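Local coordinates for hypothetical protein yigZ (Escherichia coli, PDB 1VI7) that is of unknown function but may bind guanyl nucleotides and hydrolyse ribonucleoside triphosphates, at residues Met4-Ala12 with Ser93-Val101; Glu141-Gln150 with Phe195-Ile205. All coordinates share one frame; numbering follows the deposited sequence.

Interaction 1 of 2, residues Met4-Ala12 with Ser93-Val101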
loop_
_atom_site.group_PDB
_atom_site.type_symbol
_atom_site.label_atom_id
_atom_site.label_comp_id
_atom_site.label_asym_id
_atom_site.label_seq_id
_atom_site.Cartn_x
_atom_site.Cartn_y
_atom_site.Cartn_z
ATOM N N MET A 4 -12.442 -4.120 -3.543
ATOM C CA MET A 4 -13.409 -4.465 -2.498
ATOM C C MET A 4 -13.611 -3.277 -1.559
ATOM O O MET A 4 -12.795 -2.352 -1.566
ATOM C CB MET A 4 -13.016 -5.717 -1.736
ATOM C CG MET A 4 -11.852 -5.589 -0.783
ATOM S SD MET A 4 -11.068 -7.157 -0.345
ATOM C CE MET A 4 -10.374 -6.749 1.265
ATOM N N GLU A 5 -14.658 -3.343 -0.760
ATOM C CA GLU A 5 -15.045 -2.284 0.167
ATOM C C GLU A 5 -13.868 -1.747 0.952
ATOM O O GLU A 5 -13.357 -0.647 0.681
ATOM C CB GLU A 5 -16.180 -2.761 1.059
ATOM C CG GLU A 5 -16.108 -4.186 1.533
ATOM C CD GLU A 5 -16.747 -5.231 0.653
ATOM O OE1 GLU A 5 -16.565 -5.205 -0.584
ATOM O OE2 GLU A 5 -17.420 -6.161 1.179
ATOM N N SER A 6 -13.381 -2.499 1.940
ATOM C CA SER A 6 -12.207 -2.046 2.683
ATOM C C SER A 6 -11.301 -3.255 2.955
ATOM O O SER A 6 -11.649 -4.398 2.713
ATOM C CB SER A 6 -12.538 -1.344 3.979
ATOM O OG SER A 6 -12.976 -2.275 4.949
ATOM N N TRP A 7 -10.141 -2.926 3.486
ATOM C CA TRP A 7 -9.146 -3.932 3.808
ATOM C C TRP A 7 -8.282 -3.489 4.988
ATOM O O TRP A 7 -8.433 -2.359 5.441
ATOM C CB TRP A 7 -8.312 -4.240 2.580
ATOM C CG TRP A 7 -7.541 -3.127 1.963
ATOM C CD1 TRP A 7 -6.298 -2.697 2.315
ATOM C CD2 TRP A 7 -7.936 -2.316 0.848
ATOM N NE1 TRP A 7 -5.892 -1.673 1.509
ATOM C CE2 TRP A 7 -6.883 -1.418 0.594
ATOM C CE3 TRP A 7 -9.083 -2.262 0.049
ATOM C CZ2 TRP A 7 -6.927 -0.464 -0.433
ATOM C CZ3 TRP A 7 -9.120 -1.320 -0.963
ATOM C CH2 TRP A 7 -8.067 -0.436 -1.202
ATOM N N LEU A 8 -7.402 -4.370 5.456
ATOM C CA LEU A 8 -6.534 -4.038 6.567
ATOM C C LEU A 8 -5.139 -3.733 6.030
ATOM O O LEU A 8 -4.857 -4.158 4.904
ATOM C CB LEU A 8 -6.439 -5.169 7.587
ATOM C CG LEU A 8 -7.720 -5.700 8.217
ATOM C CD1 LEU A 8 -7.435 -6.882 9.123
ATOM C CD2 LEU A 8 -8.462 -4.625 8.989
ATOM N N ILE A 9 -4.410 -2.848 6.696
ATOM C CA ILE A 9 -3.036 -2.538 6.281
ATOM C C ILE A 9 -2.177 -2.450 7.536
ATOM O O ILE A 9 -2.734 -2.445 8.654
ATOM C CB ILE A 9 -2.962 -1.249 5.473
ATOM C CG1 ILE A 9 -3.506 -0.034 6.240
ATOM C CG2 ILE A 9 -3.718 -1.334 4.137
ATOM C CD1 ILE A 9 -2.455 0.779 6.933
ATOM N N PRO A 10 -0.858 -2.357 7.400
ATOM C CA PRO A 10 0.009 -2.271 8.550
ATOM C C PRO A 10 -0.073 -0.930 9.266
ATOM O O PRO A 10 0.240 0.118 8.684
ATOM C CB PRO A 10 1.409 -2.489 7.977
ATOM C CG PRO A 10 1.254 -2.941 6.608
ATOM C CD PRO A 10 -0.116 -2.541 6.150
ATOM N N ALA A 11 -0.219 -0.950 10.583
ATOM C CA ALA A 11 -0.261 0.224 11.441
ATOM C C ALA A 11 1.090 0.541 12.056
ATOM O O ALA A 11 1.326 1.530 12.760
ATOM C CB ALA A 11 -1.306 0.014 12.539
ATOM N N ALA A 12 2.054 -0.333 11.853
ATOM C CA ALA A 12 3.391 -0.125 12.387
ATOM C C ALA A 12 4.310 -1.164 11.732
ATOM O O ALA A 12 3.834 -2.213 11.312
ATOM C CB ALA A 12 3.477 -0.249 13.883
ATOM N N SER A 93 -1.804 -13.587 4.304
ATOM C CA SER A 93 -2.271 -12.738 5.363
ATOM C C SER A 93 -3.574 -12.007 5.107
ATOM O O SER A 93 -4.390 -11.854 6.046
ATOM C CB SER A 93 -1.210 -11.742 5.800
ATOM O OG SER A 93 -0.479 -11.286 4.697
ATOM N N GLY A 94 -3.731 -11.476 3.904
ATOM C CA GLY A 94 -4.973 -10.763 3.562
ATOM C C GLY A 94 -4.859 -9.321 4.095
ATOM O O GLY A 94 -5.705 -8.828 4.839
ATOM N N VAL A 95 -3.658 -8.800 3.947
ATOM C CA VAL A 95 -3.297 -7.460 4.371
ATOM C C VAL A 95 -2.779 -6.716 3.132
ATOM O O VAL A 95 -1.789 -7.132 2.519
ATOM C CB VAL A 95 -2.225 -7.478 5.469
ATOM C CG1 VAL A 95 -1.637 -6.113 5.741
ATOM C CG2 VAL A 95 -2.780 -8.118 6.730
ATOM N N GLY A 96 -3.471 -5.628 2.805
ATOM C CA GLY A 96 -3.082 -4.834 1.650
ATOM C C GLY A 96 -1.946 -3.882 1.944
ATOM O O GLY A 96 -1.556 -3.656 3.090
ATOM N N GLU A 97 -1.260 -3.403 0.885
ATOM C CA GLU A 97 -0.312 -2.325 1.080
ATOM C C GLU A 97 0.826 -2.635 2.021
ATOM O O GLU A 97 1.197 -1.810 2.872
ATOM C CB GLU A 97 -1.060 -1.096 1.647
ATOM C CG GLU A 97 -2.238 -0.601 0.850
ATOM C CD GLU A 97 -2.862 0.668 1.383
ATOM O OE1 GLU A 97 -3.980 0.983 0.928
ATOM O OE2 GLU A 97 -2.256 1.319 2.271
ATOM N N ILE A 98 1.538 -3.730 1.784
ATOM C CA ILE A 98 2.669 -4.079 2.656
ATOM C C ILE A 98 3.810 -4.642 1.823
ATOM O O ILE A 98 3.554 -5.349 0.856
ATOM C CB ILE A 98 2.216 -5.098 3.715
ATOM C CG1 ILE A 98 3.362 -5.640 4.543
ATOM C CG2 ILE A 98 1.444 -6.207 3.047
ATOM C CD1 ILE A 98 2.952 -6.446 5.760
ATOM N N THR A 99 5.021 -4.503 2.315
ATOM C CA THR A 99 6.213 -4.953 1.624
ATOM C C THR A 99 7.115 -5.659 2.615
ATOM O O THR A 99 7.039 -5.319 3.799
ATOM C CB THR A 99 6.907 -3.702 1.029
ATOM O OG1 THR A 99 6.176 -3.276 -0.134
ATOM C CG2 THR A 99 8.344 -3.956 0.655
ATOM N N ALA A 100 7.935 -6.606 2.163
ATOM C CA ALA A 100 8.789 -7.295 3.146
ATOM C C ALA A 100 10.206 -7.451 2.620
ATOM O O ALA A 100 10.409 -7.443 1.408
ATOM C CB ALA A 100 8.191 -8.662 3.480
ATOM N N VAL A 101 11.190 -7.424 3.521
ATOM C CA VAL A 101 12.552 -7.615 3.158
ATOM C C VAL A 101 13.306 -8.588 4.063
ATOM O O VAL A 101 13.487 -8.378 5.260
ATOM C CB VAL A 101 13.391 -6.335 3.093
ATOM C CG1 VAL A 101 14.876 -6.709 2.908
ATOM C CG2 VAL A 101 12.963 -5.436 1.945
#

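Interaction 2 of 2, residues Glu141-Gln150 with Phe195-Ile205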
loop_
_atom_site.group_PDB
_atom_site.type_symbol
_atom_site.label_atom_id
_atom_site.label_comp_id
_atom_site.label_asym_id
_atom_site.label_seq_id
_atom_site.Cartn_x
_atom_site.Cartn_y
_atom_site.Cartn_z
ATOM N N GLU A 141 -14.358 8.298 -5.844
ATOM C CA GLU A 141 -14.049 9.436 -6.705
ATOM C C GLU A 141 -15.235 9.823 -7.572
ATOM O O GLU A 141 -15.865 8.975 -8.198
ATOM C CB GLU A 141 -12.873 9.155 -7.615
ATOM C CG GLU A 141 -11.556 8.840 -6.951
ATOM C CD GLU A 141 -10.392 8.919 -7.938
ATOM O OE1 GLU A 141 -10.590 8.545 -9.121
ATOM O OE2 GLU A 141 -9.314 9.415 -7.543
ATOM N N TYR A 142 -15.503 11.120 -7.643
ATOM C CA TYR A 142 -16.590 11.647 -8.472
ATOM C C TYR A 142 -16.130 12.813 -9.355
ATOM O O TYR A 142 -15.058 13.348 -9.157
ATOM C CB TYR A 142 -17.681 12.245 -7.569
ATOM C CG TYR A 142 -18.280 11.343 -6.552
ATOM C CD1 TYR A 142 -17.689 11.143 -5.300
ATOM C CD2 TYR A 142 -19.473 10.686 -6.831
ATOM C CE1 TYR A 142 -18.271 10.313 -4.360
ATOM C CE2 TYR A 142 -20.049 9.825 -5.912
ATOM C CZ TYR A 142 -19.440 9.658 -4.688
ATOM O OH TYR A 142 -20.005 8.811 -3.766
ATOM N N THR A 143 -16.993 13.272 -10.273
ATOM C CA THR A 143 -16.607 14.466 -11.037
ATOM C C THR A 143 -17.650 15.576 -10.775
ATOM O O THR A 143 -18.731 15.297 -10.258
ATOM C CB THR A 143 -16.345 14.353 -12.500
ATOM O OG1 THR A 143 -17.549 14.013 -13.189
ATOM C CG2 THR A 143 -15.266 13.382 -12.900
ATOM N N LEU A 144 -17.220 16.803 -11.014
ATOM C CA LEU A 144 -18.049 17.964 -10.673
ATOM C C LEU A 144 -17.656 19.176 -11.490
ATOM O O LEU A 144 -16.520 19.623 -11.468
ATOM C CB LEU A 144 -17.878 18.236 -9.164
ATOM C CG LEU A 144 -18.567 19.476 -8.616
ATOM C CD1 LEU A 144 -20.087 19.309 -8.706
ATOM C CD2 LEU A 144 -18.118 19.816 -7.202
ATOM N N GLN A 145 -18.599 19.704 -12.247
ATOM C CA GLN A 145 -18.295 20.914 -13.085
ATOM C C GLN A 145 -18.969 22.119 -12.404
ATOM O O GLN A 145 -20.115 22.032 -11.962
ATOM C CB GLN A 145 -18.615 20.689 -14.508
ATOM C CG GLN A 145 -18.733 21.718 -15.546
ATOM C CD GLN A 145 -19.180 21.153 -16.907
ATOM O OE1 GLN A 145 -20.305 20.646 -16.999
ATOM N NE2 GLN A 145 -18.333 21.271 -17.935
ATOM N N CYS A 146 -18.107 23.078 -12.052
ATOM C CA CYS A 146 -18.454 24.316 -11.421
ATOM C C CYS A 146 -17.846 25.568 -12.052
ATOM O O CYS A 146 -16.903 25.564 -12.832
ATOM C CB CYS A 146 -17.990 24.255 -9.950
ATOM S SG CYS A 146 -16.232 24.442 -9.732
ATOM N N GLU A 147 -18.203 26.710 -11.470
ATOM C CA GLU A 147 -17.700 27.995 -11.960
ATOM C C GLU A 147 -16.530 28.490 -11.166
ATOM O O GLU A 147 -16.417 28.183 -9.965
ATOM C CB GLU A 147 -18.878 29.001 -11.916
ATOM C CG GLU A 147 -20.046 28.503 -12.749
ATOM C CD GLU A 147 -20.708 29.533 -13.604
ATOM O OE1 GLU A 147 -19.988 30.328 -14.249
ATOM O OE2 GLU A 147 -21.967 29.561 -13.639
ATOM N N TYR A 148 -15.690 29.378 -11.685
ATOM C CA TYR A 148 -14.541 29.844 -10.933
ATOM C C TYR A 148 -14.868 30.526 -9.614
ATOM O O TYR A 148 -13.996 30.611 -8.731
ATOM C CB TYR A 148 -13.675 30.792 -11.785
ATOM C CG TYR A 148 -12.902 30.062 -12.851
ATOM C CD1 TYR A 148 -13.493 29.811 -14.073
ATOM C CD2 TYR A 148 -11.635 29.537 -12.632
ATOM C CE1 TYR A 148 -12.858 29.082 -15.038
ATOM C CE2 TYR A 148 -10.954 28.847 -13.618
ATOM C CZ TYR A 148 -11.560 28.646 -14.836
ATOM O OH TYR A 148 -10.947 27.919 -15.833
ATOM N N HIS A 149 -16.008 31.192 -9.511
ATOM C CA HIS A 149 -16.415 31.908 -8.328
ATOM C C HIS A 149 -16.951 30.957 -7.267
ATOM O O HIS A 149 -17.448 31.388 -6.217
ATOM C CB HIS A 149 -17.453 32.993 -8.635
ATOM C CG HIS A 149 -18.780 32.471 -9.034
ATOM N ND1 HIS A 149 -19.682 31.986 -8.104
ATOM C CD2 HIS A 149 -19.366 32.278 -10.236
ATOM C CE1 HIS A 149 -20.778 31.546 -8.702
ATOM N NE2 HIS A 149 -20.605 31.680 -10.008
ATOM N N GLN A 150 -17.017 29.672 -7.576
ATOM C CA GLN A 150 -17.407 28.639 -6.644
ATOM C C GLN A 150 -16.225 27.778 -6.206
ATOM O O GLN A 150 -16.337 27.010 -5.263
ATOM C CB GLN A 150 -18.519 27.765 -7.206
ATOM C CG GLN A 150 -19.720 28.521 -7.714
ATOM C CD GLN A 150 -20.636 27.693 -8.587
ATOM O OE1 GLN A 150 -20.281 27.175 -9.645
ATOM N NE2 GLN A 150 -21.884 27.587 -8.172
ATOM N N PHE A 195 -25.390 25.515 -1.173
ATOM C CA PHE A 195 -24.344 26.428 -1.534
ATOM C C PHE A 195 -24.533 27.004 -2.938
ATOM O O PHE A 195 -24.011 28.079 -3.290
ATOM C CB PHE A 195 -22.998 25.681 -1.524
ATOM C CG PHE A 195 -21.832 26.386 -2.133
ATOM C CD1 PHE A 195 -21.245 27.467 -1.471
ATOM C CD2 PHE A 195 -21.329 26.028 -3.371
ATOM C CE1 PHE A 195 -20.172 28.139 -2.007
ATOM C CE2 PHE A 195 -20.214 26.687 -3.896
ATOM C CZ PHE A 195 -19.600 27.688 -3.198
ATOM N N SER A 196 -25.286 26.263 -3.752
ATOM C CA SER A 196 -25.428 26.686 -5.135
ATOM C C SER A 196 -26.864 26.673 -5.584
ATOM O O SER A 196 -27.127 26.631 -6.784
ATOM C CB SER A 196 -24.589 25.717 -5.998
ATOM O OG SER A 196 -25.312 24.473 -6.026
ATOM N N ARG A 197 -27.795 26.598 -4.644
ATOM C CA ARG A 197 -29.215 26.608 -4.996
ATOM C C ARG A 197 -29.555 25.526 -5.990
ATOM O O ARG A 197 -30.236 25.737 -7.003
ATOM C CB ARG A 197 -29.579 28.008 -5.447
ATOM C CG ARG A 197 -29.836 28.994 -4.325
ATOM C CD ARG A 197 -29.979 30.410 -4.776
ATOM N NE ARG A 197 -28.801 30.872 -5.482
ATOM C CZ ARG A 197 -28.703 31.888 -6.322
ATOM N NH1 ARG A 197 -27.578 32.240 -6.918
ATOM N NH2 ARG A 197 -29.803 32.594 -6.573
ATOM N N GLY A 198 -29.077 24.304 -5.710
ATOM C CA GLY A 198 -29.280 23.107 -6.429
ATOM C C GLY A 198 -28.891 23.038 -7.870
ATOM O O GLY A 198 -29.277 22.071 -8.548
ATOM N N SER A 199 -27.895 23.841 -8.291
ATOM C CA SER A 199 -27.534 23.873 -9.708
ATOM C C SER A 199 -26.215 23.179 -9.995
ATOM O O SER A 199 -25.797 23.122 -11.174
ATOM C CB SER A 199 -27.410 25.355 -10.098
ATOM O OG SER A 199 -26.221 25.838 -9.496
ATOM N N LEU A 200 -25.472 22.865 -8.957
ATOM C CA LEU A 200 -24.223 22.101 -9.086
ATOM C C LEU A 200 -24.600 20.617 -9.180
ATOM O O LEU A 200 -25.607 20.231 -8.563
ATOM C CB LEU A 200 -23.398 22.376 -7.849
ATOM C CG LEU A 200 -22.039 23.055 -7.940
ATOM C CD1 LEU A 200 -21.989 24.188 -8.917
ATOM C CD2 LEU A 200 -21.624 23.527 -6.541
ATOM N N GLN A 201 -23.965 19.838 -10.050
ATOM C CA GLN A 201 -24.322 18.427 -10.218
ATOM C C GLN A 201 -23.149 17.470 -10.080
ATOM O O GLN A 201 -22.435 17.213 -11.053
ATOM C CB GLN A 201 -25.013 18.226 -11.576
ATOM C CG GLN A 201 -25.915 17.026 -11.663
ATOM C CD GLN A 201 -26.563 16.730 -12.986
ATOM O OE1 GLN A 201 -26.348 15.643 -13.573
ATOM N NE2 GLN A 201 -27.407 17.601 -13.526
ATOM N N LEU A 202 -22.977 16.852 -8.924
ATOM C CA LEU A 202 -21.919 15.888 -8.610
ATOM C C LEU A 202 -22.068 14.555 -9.304
ATOM O O LEU A 202 -23.069 13.862 -9.087
ATOM C CB LEU A 202 -21.981 15.665 -7.081
ATOM C CG LEU A 202 -20.942 14.757 -6.457
ATOM C CD1 LEU A 202 -19.616 15.484 -6.319
ATOM C CD2 LEU A 202 -21.425 14.229 -5.099
ATOM N N LEU A 203 -21.105 14.050 -10.060
ATOM C CA LEU A 203 -21.325 12.801 -10.797
ATOM C C LEU A 203 -20.336 11.701 -10.463
ATOM O O LEU A 203 -19.172 11.949 -10.165
ATOM C CB LEU A 203 -21.260 13.084 -12.304
ATOM C CG LEU A 203 -22.309 14.035 -12.889
ATOM C CD1 LEU A 203 -21.837 14.502 -14.267
ATOM C CD2 LEU A 203 -23.658 13.355 -12.998
ATOM N N ALA A 204 -20.760 10.454 -10.580
ATOM C CA ALA A 204 -19.909 9.304 -10.292
ATOM C C ALA A 204 -19.163 8.830 -11.527
ATOM O O ALA A 204 -19.799 8.524 -12.536
ATOM C CB ALA A 204 -20.780 8.172 -9.749
ATOM N N ILE A 205 -17.848 8.761 -11.458
ATOM C CA ILE A 205 -16.988 8.317 -12.549
ATOM C C ILE A 205 -17.495 7.035 -13.204
ATOM O O ILE A 205 -17.992 6.130 -12.517
ATOM C CB ILE A 205 -15.536 8.081 -12.079
ATOM C CG1 ILE A 205 -15.472 6.932 -11.067
ATOM C CG2 ILE A 205 -14.926 9.339 -11.488
ATOM C CD1 ILE A 205 -15.170 5.576 -11.662
HETATM O O HOH W 1 -22.519 21.254 -11.876
HETATM O O HOH W 2 -20.350 17.584 -12.620
HETATM O O HOH W 3 -23.842 26.563 -10.124
HETATM O O HOH W 4 -22.601 28.889 -5.812
#

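Interaction 1 of 2, residues Met4-Ala12 with Ser93-Val101
L8 and I9 of strand 7-10 run past V95 and G96, in the loop between helix 84-93 and strand 98-105, with one backbone hydrogen bond joining them: G96 N gives its proton to L8 O (2.9 Å, N-H...O 144°). W7 reaches toward this loop. Its CG lies between the backbone N and the carbonyl carbon (chi1 60°), which brings CD1 to 3.9 Å from G96 CA. The NE1 edge of the ring faces the E97 carboxylate, whose plane is turned 74° from the indole. The bond from W7 NE1 to E97 OE1 is weak (3.3 Å), and the position of OE1 is less certain. The firmer polar partner of this carboxylate is H31, which bonds OE2; K136 forms a long, weak ion pair with OE1. I9 crosses the extended E97 chain at a slant, its CG2 meeting CB, CG and CD, the last at 3.5 Å. P10 continues the apolar line: its CG rests on I98 CB at 3.7 Å, while its CD packs against V95 CG1 at 3.9 Å. Replacing E97 by alanine removes the carboxylate, which would probably leave H31 without its acceptor, with the weak indole contact lost too and a gap opened beside I9 CG2. Strand 133-136 pairs with 7-10, as I9 bonds Q134 through the backbone. The buried carboxylate is thus satisfied mainly by H31, the indole and the distant K136 adding little, while a single backbone hydrogen bond and hydrocarbon packing tie the N-terminal strand to the loop.

Interaction 2 of 2, residues Glu141-Gln150 with Phe195-Ile205
T143 and L203 form an antiparallel hydrogen-bonded pair: T143 N donates to L203 O (2.6 Å), in the carbonyl plane, and L203 N returns a nearly straight bond to T143 O (2.7 Å, 179°). This pair adds strand 203-204 as the last strand of a ferredoxin-like βαββαβ fold with strand order 2-3-1-4. Beyond it the chains part, and two waters bridge the backbones of Q145 and Q201. One accepts from Q201 N and donates to Q145 O; the other accepts from Q145 N and donates to Q201 O. The side-chain amide of Q150 is gripped at both ends: OE1 accepts E147 N (2.8 Å) in its carbonyl plane, and NE2 gives its protons to two more waters, which lead to S199 OG and F195 O. L200 CD1 meets that amide from the opposite direction, 3.5 Å from Q150 NE2, and also touches C146 CB. F195 CE2, at the ring edge, lies 3.9 Å from Q150 CB. Towards the other end, L202 CD2 lies over one face of the Y142 ring, whose CD2 approaches A204 CB (4.1 Å). L144, with CG anti to the backbone N (chi1 175°), lays CD1 along the Q201-L202 peptide, 3.8 Å from L202 N. Helix 151-160 packs on L144 and F195, and helix 185-196 on L200 and L202. The short edge strand is thus held by one direct pair, continued by bridging waters and leucine packing.

In the fold
The two contacts belong to separate parts of the chain, their centres about 34 Å apart and their nearest atoms about 11 Å apart without touching. Interaction 1 is buried near the middle of the molecule, centred about 7 Å from the chain centre; interaction 2 lies about 30 Å out and is partly open to solvent. They follow one another along the chain: strand 133-136, which pairs with strand 7-10 of interaction 1, comes just before strand 140-146 of interaction 2. One contact joins the N-terminal strand to the UPF0029 region, the other adds the outermost strand, 203-204, to the C-terminal four-stranded sheet. No ligand or active site is established here, so neither contact can be assigned a catalytic part.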